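Conjugal transfer protein TRWB (Escherichia coli, PDB 1E9R) probably couples DNA processing to transport in bacterial conjugation, acting as a membrane-anchored P-loop ATPase that assembles into a hexameric ring. Local coordinates at residues Lys38-Ala43 with Arg71-Thr76; Pro53-Val58 with Leu309-Gly314; Thr62-Ser67 with Val341-Ser346; Val85-Asn90 with Leu283-Leu288; Leu291-Ser296 with Asp323-Lys328. All coordinates share one frame; numbering follows the deposited sequence.

Contact 1: Lys38-Ala43 with Arg71-Thr76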
# COMPACT_ATOMS: atom_id res chain seq x y z
N LYS B 38 -19.98 -36.10 29.53
CA LYS B 38 -19.21 -35.26 30.43
C LYS B 38 -18.63 -34.13 29.57
O LYS B 38 -18.08 -34.39 28.50
CB LYS B 38 -18.09 -36.08 31.06
CG LYS B 38 -17.93 -35.85 32.55
CD LYS B 38 -17.87 -34.37 32.86
CE LYS B 38 -17.72 -34.14 34.36
NZ LYS B 38 -16.49 -34.80 34.89
N GLN B 39 -18.78 -32.89 30.03
CA GLN B 39 -18.31 -31.72 29.27
C GLN B 39 -17.36 -30.79 30.03
O GLN B 39 -17.32 -30.78 31.26
CB GLN B 39 -19.52 -30.87 28.82
CG GLN B 39 -20.52 -31.55 27.89
CD GLN B 39 -21.79 -30.73 27.71
OE1 GLN B 39 -22.58 -30.59 28.64
NE2 GLN B 39 -22.00 -30.19 26.51
N VAL B 40 -16.61 -29.99 29.27
CA VAL B 40 -15.70 -29.01 29.85
C VAL B 40 -16.48 -27.69 29.83
O VAL B 40 -17.44 -27.56 29.07
CB VAL B 40 -14.41 -28.88 29.00
CG1 VAL B 40 -13.67 -30.22 28.99
CG2 VAL B 40 -14.76 -28.45 27.58
N THR B 41 -16.09 -26.72 30.64
CA THR B 41 -16.85 -25.47 30.64
C THR B 41 -16.07 -24.25 30.22
O THR B 41 -14.85 -24.16 30.42
CB THR B 41 -17.46 -25.16 32.02
OG1 THR B 41 -16.41 -24.94 32.98
CG2 THR B 41 -18.35 -26.30 32.47
N VAL B 42 -16.81 -23.30 29.65
CA VAL B 42 -16.28 -22.03 29.20
C VAL B 42 -17.02 -20.98 30.01
O VAL B 42 -18.21 -20.76 29.80
CB VAL B 42 -16.56 -21.80 27.70
CG1 VAL B 42 -15.99 -20.45 27.27
CG2 VAL B 42 -15.97 -22.94 26.87
N ALA B 43 -16.33 -20.35 30.95
CA ALA B 43 -16.96 -19.32 31.79
C ALA B 43 -18.22 -19.86 32.47
O ALA B 43 -19.20 -19.13 32.65
CB ALA B 43 -17.31 -18.10 30.95
N ARG B 71 -7.66 -21.48 32.39
CA ARG B 71 -7.41 -22.31 33.57
C ARG B 71 -8.64 -23.18 33.85
O ARG B 71 -8.54 -24.39 34.07
CB ARG B 71 -7.09 -21.42 34.78
CG ARG B 71 -6.25 -22.12 35.85
CD ARG B 71 -5.88 -21.17 36.98
NE ARG B 71 -5.12 -20.02 36.49
CZ ARG B 71 -5.44 -18.75 36.75
NH1 ARG B 71 -6.50 -18.48 37.49
NH2 ARG B 71 -4.71 -17.75 36.26
N GLU B 72 -9.81 -22.55 33.83
CA GLU B 72 -11.06 -23.25 34.06
C GLU B 72 -11.29 -24.36 33.04
O GLU B 72 -11.68 -25.47 33.38
CB GLU B 72 -12.22 -22.26 34.00
CG GLU B 72 -13.56 -22.94 33.81
CD GLU B 72 -14.73 -21.97 33.84
OE1 GLU B 72 -14.56 -20.81 34.29
OE2 GLU B 72 -15.82 -22.40 33.42
N LEU B 73 -11.07 -24.04 31.77
CA LEU B 73 -11.25 -25.00 30.70
C LEU B 73 -10.32 -26.20 30.87
O LEU B 73 -10.74 -27.35 30.72
CB LEU B 73 -10.99 -24.33 29.36
CG LEU B 73 -12.11 -24.41 28.33
CD1 LEU B 73 -11.71 -23.63 27.12
CD2 LEU B 73 -12.40 -25.85 27.97
N ALA B 74 -9.05 -25.93 31.17
CA ALA B 74 -8.06 -26.99 31.35
C ALA B 74 -8.44 -27.88 32.54
O ALA B 74 -8.37 -29.12 32.46
CB ALA B 74 -6.68 -26.37 31.58
N TYR B 75 -8.82 -27.24 33.64
CA TYR B 75 -9.23 -27.93 34.84
C TYR B 75 -10.39 -28.90 34.58
O TYR B 75 -10.28 -30.10 34.85
CB TYR B 75 -9.66 -26.91 35.89
CG TYR B 75 -10.27 -27.53 37.12
CD1 TYR B 75 -9.62 -28.55 37.82
CD2 TYR B 75 -11.50 -27.08 37.61
CE1 TYR B 75 -10.18 -29.11 38.97
CE2 TYR B 75 -12.06 -27.62 38.76
CZ TYR B 75 -11.40 -28.63 39.44
OH TYR B 75 -11.97 -29.17 40.57
N THR B 76 -11.49 -28.38 34.05
CA THR B 76 -12.64 -29.22 33.76
C THR B 76 -12.31 -30.34 32.78
O THR B 76 -12.95 -31.40 32.78
CB THR B 76 -13.81 -28.36 33.21
OG1 THR B 76 -13.42 -27.71 31.99
CG2 THR B 76 -14.18 -27.31 34.22
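The carboxylate oxygen OE2 of E72 is gripped by two hydrogen bonds, one from the hydroxyl of T41 and one from the backbone N of G44, just beyond the strand 41-42. T41 OG1 gives its proton to E72 OE2 at 2.6 Å, on the lone pair turned away from the other carboxylate oxygen. The long arm of E72, CG anti to the backbone N (chi1 163°) and extended beyond, crosses T41 at about a right angle. One turn further along helix 66-79, T76 OG1 accepts the backbone N of T41 at 3.2 Å and 158°, with E72 O and L73 O both within reach of its own single proton. Beside these hydrogen bonds, L73 CD2 packs obliquely on V40 CG2 at 3.5 Å, and L73 CG lies 3.5 Å from the carbonyl O of T41. An alanine in place of E72 would remove the acceptor of both OE2 bonds and would probably loosen the turn after strand 41-42 from the helix. Two donors at OE2 would favour the ionised form of the carboxylate, although OE1 is buried without a partner in the model.

Contact 2: Pro53-Val58 with Leu309-Gly314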
# COMPACT_ATOMS: atom_id res chain seq x y z
N PRO B 53 -13.42 -30.10 19.08
CA PRO B 53 -12.38 -30.24 18.06
C PRO B 53 -12.43 -29.19 16.94
O PRO B 53 -11.68 -29.29 15.96
CB PRO B 53 -12.60 -31.66 17.56
CG PRO B 53 -14.07 -31.81 17.65
CD PRO B 53 -14.40 -31.19 18.98
N ARG B 54 -13.30 -28.19 17.09
CA ARG B 54 -13.40 -27.10 16.11
C ARG B 54 -12.73 -25.84 16.68
O ARG B 54 -12.78 -24.76 16.10
CB ARG B 54 -14.86 -26.85 15.71
CG ARG B 54 -15.39 -27.91 14.72
CD ARG B 54 -16.79 -27.58 14.14
NE ARG B 54 -17.87 -27.56 15.15
CZ ARG B 54 -19.15 -27.30 14.88
NH1 ARG B 54 -19.54 -27.05 13.64
NH2 ARG B 54 -20.06 -27.31 15.86
N HIS B 55 -12.12 -26.02 17.85
CA HIS B 55 -11.33 -24.98 18.51
C HIS B 55 -12.01 -23.74 19.06
O HIS B 55 -13.11 -23.38 18.65
CB HIS B 55 -10.17 -24.61 17.59
CG HIS B 55 -9.60 -25.79 16.87
ND1 HIS B 55 -9.10 -26.89 17.54
CD2 HIS B 55 -9.55 -26.09 15.55
CE1 HIS B 55 -8.78 -27.82 16.66
NE2 HIS B 55 -9.04 -27.36 15.45
N LEU B 56 -11.31 -23.10 19.99
CA LEU B 56 -11.79 -21.91 20.68
C LEU B 56 -10.75 -20.80 20.74
O LEU B 56 -9.61 -21.00 21.18
CB LEU B 56 -12.17 -22.28 22.11
CG LEU B 56 -12.74 -21.15 22.97
CD1 LEU B 56 -14.14 -20.82 22.50
CD2 LEU B 56 -12.78 -21.56 24.43
N LEU B 57 -11.17 -19.60 20.32
CA LEU B 57 -10.31 -18.43 20.34
C LEU B 57 -10.79 -17.51 21.46
O LEU B 57 -11.93 -17.07 21.45
CB LEU B 57 -10.37 -17.72 18.99
CG LEU B 57 -9.42 -16.54 18.80
CD1 LEU B 57 -7.98 -16.98 19.03
CD2 LEU B 57 -9.56 -15.99 17.40
N VAL B 58 -9.93 -17.23 22.43
CA VAL B 58 -10.29 -16.35 23.55
C VAL B 58 -9.65 -14.99 23.35
O VAL B 58 -8.47 -14.80 23.63
CB VAL B 58 -9.81 -16.93 24.89
CG1 VAL B 58 -10.24 -16.04 26.02
CG2 VAL B 58 -10.37 -18.32 25.08
N LEU B 309 -7.63 -33.44 18.17
CA LEU B 309 -6.96 -32.22 18.60
C LEU B 309 -7.97 -31.13 18.88
O LEU B 309 -8.85 -30.84 18.06
CB LEU B 309 -6.00 -31.74 17.51
CG LEU B 309 -4.82 -30.81 17.84
CD1 LEU B 309 -4.94 -29.54 17.01
CD2 LEU B 309 -4.75 -30.51 19.33
N ARG B 310 -7.84 -30.53 20.07
CA ARG B 310 -8.71 -29.47 20.53
C ARG B 310 -7.80 -28.34 20.96
O ARG B 310 -7.07 -28.47 21.95
CB ARG B 310 -9.54 -29.94 21.72
CG ARG B 310 -10.44 -31.11 21.40
CD ARG B 310 -10.70 -31.96 22.63
NE ARG B 310 -11.95 -32.71 22.54
CZ ARG B 310 -12.19 -33.68 21.66
NH1 ARG B 310 -11.25 -34.04 20.78
NH2 ARG B 310 -13.37 -34.29 21.67
N VAL B 311 -7.83 -27.23 20.22
CA VAL B 311 -6.98 -26.09 20.55
C VAL B 311 -7.73 -24.92 21.18
O VAL B 311 -8.83 -24.56 20.75
CB VAL B 311 -6.24 -25.57 19.29
CG1 VAL B 311 -5.27 -24.44 19.67
CG2 VAL B 311 -5.50 -26.72 18.61
N VAL B 312 -7.13 -24.34 22.21
CA VAL B 312 -7.71 -23.19 22.90
C VAL B 312 -6.58 -22.18 22.92
O VAL B 312 -5.52 -22.44 23.49
CB VAL B 312 -8.12 -23.52 24.34
CG1 VAL B 312 -8.67 -22.28 25.02
CG2 VAL B 312 -9.16 -24.63 24.34
N ALA B 313 -6.79 -21.05 22.27
CA ALA B 313 -5.74 -20.03 22.19
C ALA B 313 -6.21 -18.67 22.65
O ALA B 313 -7.31 -18.24 22.32
CB ALA B 313 -5.21 -19.94 20.75
N GLY B 314 -5.38 -18.01 23.44
CA GLY B 314 -5.71 -16.68 23.91
C GLY B 314 -5.12 -15.72 22.90
O GLY B 314 -4.12 -16.04 22.25
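Strand 56-59, which runs into the probable phosphate-binding loop, pairs with strand 309-315 in the parallel part of the central mixed sheet. The short segments lie at 14° to each other, and three backbone bonds form the ladder: L56 N donates to V311 O (3.0 Å), A313 N to L56 O (3.0 Å), and V58 N to A313 O (2.8 Å, 176°). Just before the strand, where H55 has a positive phi, a side chain continues the ladder. H55 CG stands beside its own backbone N, anti to the carbonyl carbon, so that ND1 accepts the amide N of V311 at 3.0 Å and 160°, close to the ring plane. ND1 therefore carries no proton, and NE2 bonds L301 O weakly. The carbonyl O of P53 sits over one face of the imidazole, 3.2 Å above its plane. P53 lies over one face of the R310 guanidinium, which is salt-bridged to E52. L56, V58 and V312 point to the face covered by helix 66-79, where V312 CG1 comes 4.2 Å from L56 CD2. A strand inserted between the P-loop strand and strand 281-285 is typical of the RecA-like (ASCE) branch of P-loop NTPases.

Contact 3: Thr62-Ser67 with Val341-Ser346. With SO4 (sulfate ion), chain I.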
# COMPACT_ATOMS: atom_id res chain seq x y z
N THR B 62 -5.37 -7.07 27.95
CA THR B 62 -4.68 -7.51 29.16
C THR B 62 -5.56 -7.36 30.38
O THR B 62 -6.29 -6.37 30.51
CB THR B 62 -3.40 -6.68 29.46
OG1 THR B 62 -2.63 -6.53 28.27
CG2 THR B 62 -2.56 -7.38 30.52
N GLY B 63 -5.49 -8.33 31.29
CA GLY B 63 -6.27 -8.25 32.51
C GLY B 63 -7.74 -8.57 32.40
O GLY B 63 -8.43 -8.62 33.42
N THR B 64 -8.25 -8.82 31.20
CA THR B 64 -9.66 -9.12 31.04
C THR B 64 -10.07 -10.50 31.56
O THR B 64 -11.26 -10.76 31.73
CB THR B 64 -10.10 -8.99 29.56
OG1 THR B 64 -9.24 -9.76 28.72
CG2 THR B 64 -10.05 -7.54 29.14
N GLY B 65 -9.11 -11.38 31.81
CA GLY B 65 -9.42 -12.70 32.34
C GLY B 65 -9.17 -13.93 31.46
O GLY B 65 -9.67 -15.01 31.77
N LYS B 66 -8.39 -13.78 30.39
CA LYS B 66 -8.11 -14.90 29.49
C LYS B 66 -7.50 -16.11 30.20
O LYS B 66 -7.90 -17.26 29.95
CB LYS B 66 -7.15 -14.44 28.37
CG LYS B 66 -7.69 -13.33 27.48
CD LYS B 66 -6.75 -13.03 26.32
CE LYS B 66 -5.43 -12.44 26.80
NZ LYS B 66 -5.60 -11.09 27.38
N SER B 67 -6.54 -15.86 31.08
CA SER B 67 -5.87 -16.93 31.82
C SER B 67 -6.85 -17.64 32.75
O SER B 67 -6.79 -18.86 32.90
CB SER B 67 -4.70 -16.37 32.64
OG SER B 67 -5.15 -15.45 33.62
N VAL B 341 -14.70 -16.28 22.15
CA VAL B 341 -15.00 -15.67 23.43
C VAL B 341 -14.41 -14.26 23.36
O VAL B 341 -13.23 -14.09 23.03
CB VAL B 341 -14.37 -16.41 24.63
CG1 VAL B 341 -14.73 -15.68 25.92
CG2 VAL B 341 -14.86 -17.84 24.69
N VAL B 342 -15.23 -13.27 23.66
CA VAL B 342 -14.82 -11.87 23.64
C VAL B 342 -14.80 -11.33 25.06
O VAL B 342 -15.85 -11.23 25.69
CB VAL B 342 -15.78 -11.03 22.78
CG1 VAL B 342 -15.44 -9.55 22.90
CG2 VAL B 342 -15.72 -11.47 21.33
N LEU B 343 -13.62 -11.00 25.58
CA LEU B 343 -13.48 -10.45 26.93
C LEU B 343 -13.38 -8.94 26.85
O LEU B 343 -13.14 -8.25 27.85
CB LEU B 343 -12.24 -11.01 27.62
CG LEU B 343 -12.39 -12.39 28.25
CD1 LEU B 343 -13.02 -13.34 27.26
CD2 LEU B 343 -11.04 -12.91 28.67
N GLY B 344 -13.54 -8.42 25.64
CA GLY B 344 -13.49 -6.99 25.42
C GLY B 344 -12.13 -6.30 25.40
O GLY B 344 -11.27 -6.56 26.25
N GLY B 345 -11.97 -5.41 24.42
CA GLY B 345 -10.74 -4.65 24.28
C GLY B 345 -10.65 -3.48 25.27
O GLY B 345 -11.47 -3.34 26.19
N SER B 346 -9.64 -2.63 25.07
CA SER B 346 -9.44 -1.47 25.92
C SER B 346 -10.13 -0.31 25.23
O SER B 346 -10.30 -0.33 24.01
CB SER B 346 -7.93 -1.21 26.06
OG SER B 346 -7.66 -0.13 26.92
S SO4 I . -5.63 -11.77 31.20
O1 SO4 I . -6.48 -11.21 32.26
O2 SO4 I . -5.51 -13.23 31.41
O3 SO4 I . -6.24 -11.50 29.88
O4 SO4 I . -4.30 -11.14 31.27
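Van der Waals contact, much of it between carbon and polar atoms, joins the two segments. L343, its CG beside the backbone N and anti to the carbonyl carbon, sends CD2 onto the start of helix 66-79, where it lies 3.3 Å from K66 N and 3.6 Å from K66 CG; the two side chains cross obliquely. T64 points toward L343 and crosses it obliquely as well, with its OG1 3.4 Å from L343 CB. The methyl CG2 of T64 rests on two carbonyl oxygens, L343 O and G344 O, the second at 3.3 Å. The hydroxyl of T64 is bonded to A61 O within its own loop. Residues 60-67 read GATGTGKS and match the Walker A pattern, so the segment V341-S346, which continues strand 339-342, packs against what is probably a P-loop. Hydrogen bonds of the loop converge on a sulfate ion, probably from the crystallisation liquor, in a position consistent with that of a nucleotide phosphate. The backbone N of G63 donates to sulfate O4. G65 N donates to sulfate O1 at 2.7 Å. K66 N donates to sulfate O3 at 3.2 Å. S67 N donates to sulfate O2 at 2.8 Å and 171°. Bent at chi3 and chi4, K66 folds back over the anion and brings NZ to 2.6 Å from O3, while the same ammonium also bonds G60 O. G65 precedes the helix at its N-cap position, where a side chain would jam against the carbonyl O of T64; the helix end as well as the lysine would add positive potential at the anion. T64 also packs on R338 of a neighbouring subunit.

Contact 4: Val85-Asn90 with Leu283-Leu288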
# COMPACT_ATOMS: atom_id res chain seq x y z
N VAL B 85 -1.57 -30.49 26.28
CA VAL B 85 -0.26 -29.85 26.23
C VAL B 85 -0.59 -28.40 26.57
O VAL B 85 -1.50 -27.82 25.99
CB VAL B 85 0.37 -29.91 24.83
CG1 VAL B 85 1.65 -29.12 24.82
CG2 VAL B 85 0.62 -31.34 24.45
N ILE B 86 0.14 -27.81 27.50
CA ILE B 86 -0.12 -26.44 27.91
C ILE B 86 1.09 -25.53 27.80
O ILE B 86 2.16 -25.82 28.35
CB ILE B 86 -0.61 -26.40 29.38
CG1 ILE B 86 -1.85 -27.29 29.53
CG2 ILE B 86 -0.92 -24.98 29.79
CD1 ILE B 86 -2.31 -27.45 30.98
N VAL B 87 0.93 -24.43 27.06
CA VAL B 87 1.98 -23.43 26.92
C VAL B 87 1.73 -22.66 28.21
O VAL B 87 0.82 -21.83 28.31
CB VAL B 87 1.76 -22.57 25.66
CG1 VAL B 87 2.80 -21.47 25.58
CG2 VAL B 87 1.86 -23.46 24.43
N ASP B 88 2.55 -22.97 29.20
CA ASP B 88 2.39 -22.44 30.54
C ASP B 88 3.41 -21.44 31.04
O ASP B 88 4.46 -21.81 31.57
CB ASP B 88 2.28 -23.65 31.48
CG ASP B 88 1.94 -23.28 32.90
OD1 ASP B 88 1.19 -22.29 33.12
OD2 ASP B 88 2.41 -24.01 33.79
N PRO B 89 3.11 -20.15 30.90
CA PRO B 89 4.00 -19.07 31.34
C PRO B 89 4.19 -19.11 32.86
O PRO B 89 3.22 -19.15 33.60
CB PRO B 89 3.26 -17.82 30.91
CG PRO B 89 2.45 -18.29 29.74
CD PRO B 89 1.94 -19.61 30.20
N ASN B 90 5.44 -19.09 33.30
CA ASN B 90 5.75 -19.10 34.72
C ASN B 90 5.28 -20.35 35.45
O ASN B 90 5.16 -20.34 36.68
CB ASN B 90 5.14 -17.88 35.40
CG ASN B 90 5.66 -16.60 34.85
OD1 ASN B 90 6.87 -16.38 34.80
ND2 ASN B 90 4.76 -15.72 34.42
N LEU B 283 -4.60 -28.54 23.33
CA LEU B 283 -3.42 -27.72 23.13
C LEU B 283 -3.83 -26.34 23.61
O LEU B 283 -4.65 -25.67 22.98
CB LEU B 283 -3.03 -27.65 21.65
CG LEU B 283 -1.55 -27.37 21.31
CD1 LEU B 283 -1.48 -26.63 19.98
CD2 LEU B 283 -0.87 -26.57 22.41
N PHE B 284 -3.27 -25.92 24.73
CA PHE B 284 -3.58 -24.61 25.29
C PHE B 284 -2.45 -23.64 25.00
O PHE B 284 -1.32 -23.88 25.42
CB PHE B 284 -3.77 -24.72 26.81
CG PHE B 284 -5.09 -25.29 27.20
CD1 PHE B 284 -5.29 -26.67 27.20
CD2 PHE B 284 -6.16 -24.45 27.52
CE1 PHE B 284 -6.53 -27.20 27.52
CE2 PHE B 284 -7.41 -24.97 27.84
CZ PHE B 284 -7.60 -26.35 27.84
N ILE B 285 -2.76 -22.57 24.27
CA ILE B 285 -1.78 -21.54 23.93
C ILE B 285 -2.19 -20.25 24.62
O ILE B 285 -3.17 -19.63 24.22
CB ILE B 285 -1.74 -21.28 22.42
CG1 ILE B 285 -1.45 -22.59 21.68
CG2 ILE B 285 -0.69 -20.23 22.10
CD1 ILE B 285 -1.43 -22.45 20.18
N ASP B 286 -1.45 -19.85 25.65
CA ASP B 286 -1.78 -18.64 26.41
C ASP B 286 -1.95 -17.38 25.56
O ASP B 286 -2.88 -16.62 25.76
CB ASP B 286 -0.71 -18.37 27.47
CG ASP B 286 0.64 -18.07 26.86
OD1 ASP B 286 1.11 -18.87 26.01
OD2 ASP B 286 1.23 -17.03 27.24
N GLU B 287 -1.02 -17.17 24.63
CA GLU B 287 -1.04 -16.02 23.74
C GLU B 287 -0.52 -16.48 22.39
O GLU B 287 0.66 -16.81 22.25
CB GLU B 287 -0.18 -14.89 24.29
CG GLU B 287 0.01 -13.74 23.32
CD GLU B 287 -1.30 -13.23 22.75
OE1 GLU B 287 -2.17 -12.80 23.54
OE2 GLU B 287 -1.45 -13.25 21.51
N LEU B 288 -1.40 -16.52 21.41
CA LEU B 288 -1.08 -16.96 20.07
C LEU B 288 -0.04 -16.09 19.34
O LEU B 288 0.84 -16.61 18.63
CB LEU B 288 -2.38 -17.05 19.26
CG LEU B 288 -2.40 -17.71 17.89
CD1 LEU B 288 -1.86 -19.10 17.97
CD2 LEU B 288 -3.83 -17.74 17.41
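Strands 83-89 and 281-285 run parallel, their short segments 15° apart, joined by F284 N to V85 O (2.9 Å) and V87 N to F284 O (2.8 Å), both bonds nearly along the C=O axes. On one face of the sheet I86 and F284 lie side by side and point the same way, with I86 CG2 4.1 Å from F284 CB. The F284 ring keeps an edge toward V85 O. V85 and L283 point to the other face, where L283 CD2 approaches V85 CB. Beyond the paired strands the contact passes to D286, whose carboxylate group spans two residues: its CG is held between backbone N and carbonyl carbon (chi1 64°), which brings D286 OD1 to 3.1 Å from V87 CG1 across the valine. The carboxylate and the P89 ring meet tip to tip, and D286 OD2 lies 3.1 Å from P89 CG. The run LFIDE has the form of a Walker B motif, and D286 lies near the Walker A loop without touching it. An alanine in place of D286 would remove the carboxylate and would probably leave V87 and P89 less closely packed and change the charge near that loop. Strand 243-247 flanks strand 83-89 and strand 309-315 flanks strand 281-285; helix 66-79 covers the F284 face, and helix 252-269 packs on V87 and L283 from the opposite one.

Contact 5: Leu291-Ser296 with Asp323-Lys328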
# COMPACT_ATOMS: atom_id res chain seq x y z
N LEU B 291 4.12 -16.34 20.06
CA LEU B 291 4.92 -17.38 19.45
C LEU B 291 5.34 -16.86 18.08
O LEU B 291 4.87 -15.81 17.65
CB LEU B 291 4.10 -18.66 19.30
CG LEU B 291 3.58 -19.35 20.56
CD1 LEU B 291 2.79 -20.58 20.17
CD2 LEU B 291 4.73 -19.75 21.46
N GLU B 292 6.24 -17.57 17.40
CA GLU B 292 6.65 -17.15 16.07
C GLU B 292 5.56 -17.56 15.08
O GLU B 292 4.54 -18.16 15.47
CB GLU B 292 7.98 -17.79 15.66
CG GLU B 292 9.17 -17.39 16.53
CD GLU B 292 10.43 -17.06 15.72
OE1 GLU B 292 10.34 -16.91 14.48
OE2 GLU B 292 11.52 -16.95 16.33
N LYS B 293 5.75 -17.23 13.81
CA LYS B 293 4.79 -17.60 12.79
C LYS B 293 4.95 -19.11 12.57
O LYS B 293 5.82 -19.55 11.82
CB LYS B 293 5.08 -16.84 11.50
CG LYS B 293 4.16 -17.16 10.36
CD LYS B 293 4.40 -16.23 9.20
CE LYS B 293 3.47 -16.55 8.04
NZ LYS B 293 3.56 -15.48 7.00
N LEU B 294 4.10 -19.90 13.23
CA LEU B 294 4.17 -21.36 13.14
C LEU B 294 3.83 -21.91 11.76
O LEU B 294 2.89 -21.46 11.11
CB LEU B 294 3.25 -21.99 14.19
CG LEU B 294 3.51 -21.48 15.61
CD1 LEU B 294 2.59 -22.19 16.58
CD2 LEU B 294 4.96 -21.71 15.99
N ALA B 295 4.60 -22.90 11.33
CA ALA B 295 4.41 -23.50 10.02
C ALA B 295 3.30 -24.54 9.96
O ALA B 295 2.69 -24.74 8.90
CB ALA B 295 5.72 -24.12 9.56
N SER B 296 3.02 -25.20 11.08
CA SER B 296 2.02 -26.27 11.10
C SER B 296 0.75 -26.01 11.88
O SER B 296 -0.16 -26.83 11.84
CB SER B 296 2.65 -27.55 11.64
OG SER B 296 3.93 -27.73 11.08
N ASP B 323 0.75 -8.72 12.65
CA ASP B 323 2.17 -8.42 12.56
C ASP B 323 3.03 -9.68 12.46
O ASP B 323 4.03 -9.69 11.75
CB ASP B 323 2.59 -7.58 13.76
CG ASP B 323 3.71 -6.64 13.43
OD1 ASP B 323 3.56 -5.87 12.46
OD2 ASP B 323 4.74 -6.66 14.14
N VAL B 324 2.64 -10.73 13.16
CA VAL B 324 3.39 -11.99 13.13
C VAL B 324 3.14 -12.84 11.87
O VAL B 324 4.09 -13.29 11.23
CB VAL B 324 3.05 -12.86 14.40
CG1 VAL B 324 3.80 -14.19 14.36
CG2 VAL B 324 3.41 -12.08 15.65
N TYR B 325 1.87 -13.03 11.53
CA TYR B 325 1.50 -13.85 10.39
C TYR B 325 1.23 -13.09 9.11
O TYR B 325 1.23 -13.66 8.02
CB TYR B 325 0.25 -14.68 10.72
CG TYR B 325 0.49 -15.80 11.69
CD1 TYR B 325 0.54 -15.57 13.06
CD2 TYR B 325 0.72 -17.10 11.23
CE1 TYR B 325 0.80 -16.60 13.95
CE2 TYR B 325 0.98 -18.14 12.11
CZ TYR B 325 1.02 -17.88 13.47
OH TYR B 325 1.30 -18.91 14.34
N GLY B 326 0.99 -11.79 9.25
CA GLY B 326 0.65 -10.99 8.09
C GLY B 326 -0.85 -10.94 8.10
O GLY B 326 -1.49 -11.86 8.60
N VAL B 327 -1.43 -9.89 7.54
CA VAL B 327 -2.88 -9.76 7.56
C VAL B 327 -3.70 -10.92 6.97
O VAL B 327 -4.63 -11.40 7.59
CB VAL B 327 -3.29 -8.43 6.90
CG1 VAL B 327 -4.79 -8.27 6.90
CG2 VAL B 327 -2.64 -7.27 7.65
N LYS B 328 -3.34 -11.39 5.77
CA LYS B 328 -4.09 -12.47 5.14
C LYS B 328 -4.07 -13.75 5.94
O LYS B 328 -5.10 -14.30 6.30
CB LYS B 328 -3.55 -12.76 3.73
CG LYS B 328 -3.66 -11.62 2.73
CD LYS B 328 -5.10 -11.24 2.48
CE LYS B 328 -5.20 -10.16 1.43
NZ LYS B 328 -6.61 -9.73 1.26
O HOH W 1 2.10 -18.06 16.67
O HOH W 2 4.20 -12.95 8.24
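The close-packed part is the ring of Y325 against the backbone and aliphatic arm of K293. K293 CA sits over one ring face in a CH-pi contact, 4.1 Å from the centroid and toward the rim, and its CG comes 3.5 Å from Y325 CD2. At the tip, Y325 OH accepts the backbone N of L294 at 3.2 Å and 153°, with L294 CG 3.6 Å from the same oxygen. A water beside this tip donates to E292 O at 2.7 Å and is also hydrogen-bonded to Y325 OH. V324 CG1 fills in beside K293 N and the carbonyl O of L291. The lysine end is looser and wet. The fully extended K293, CG anti to its backbone N, passes V324 O and delivers NZ to Y325 O at 3.1 Å, the donor standing above the carbonyl plane instead of on a lone pair. Another water accepts from K293 NZ and donates to V324 O. A long, weak ion pair links NZ to E329. Helix 318-325 stops at G326, whose positive phi takes the chain out of helical shape before helix 327-334 starts: a glycine-terminated helix end, where a lysine meeting the last carbonyls would suit the negative pole of the helix dipole.

From the N terminus, K38-A43 meets R71-T76, so contact 1 closes first, after a 27-residue connection holding the first segments of contacts 2 and 3; contact 1 thus crosses both. Contacts 2 and 3 cross as well, through neighbouring strands 56-59 and 339-342. Contact 4 opens at V85 and closes at L283 after 192 residues that include strands 103-105 and 243-247, nested inside the loops of contacts 2 and 3. Contact 5 opens at L291 and closes at D323; it crosses contact 2, which closes at L309, and is nested within contact 3, which closes last, at V341. Contacts 2 and 4 are adjacent in the central sheet, contacts 1 and 3 share helix 66-79, and contact 5 touches contact 4 through I285 and L291.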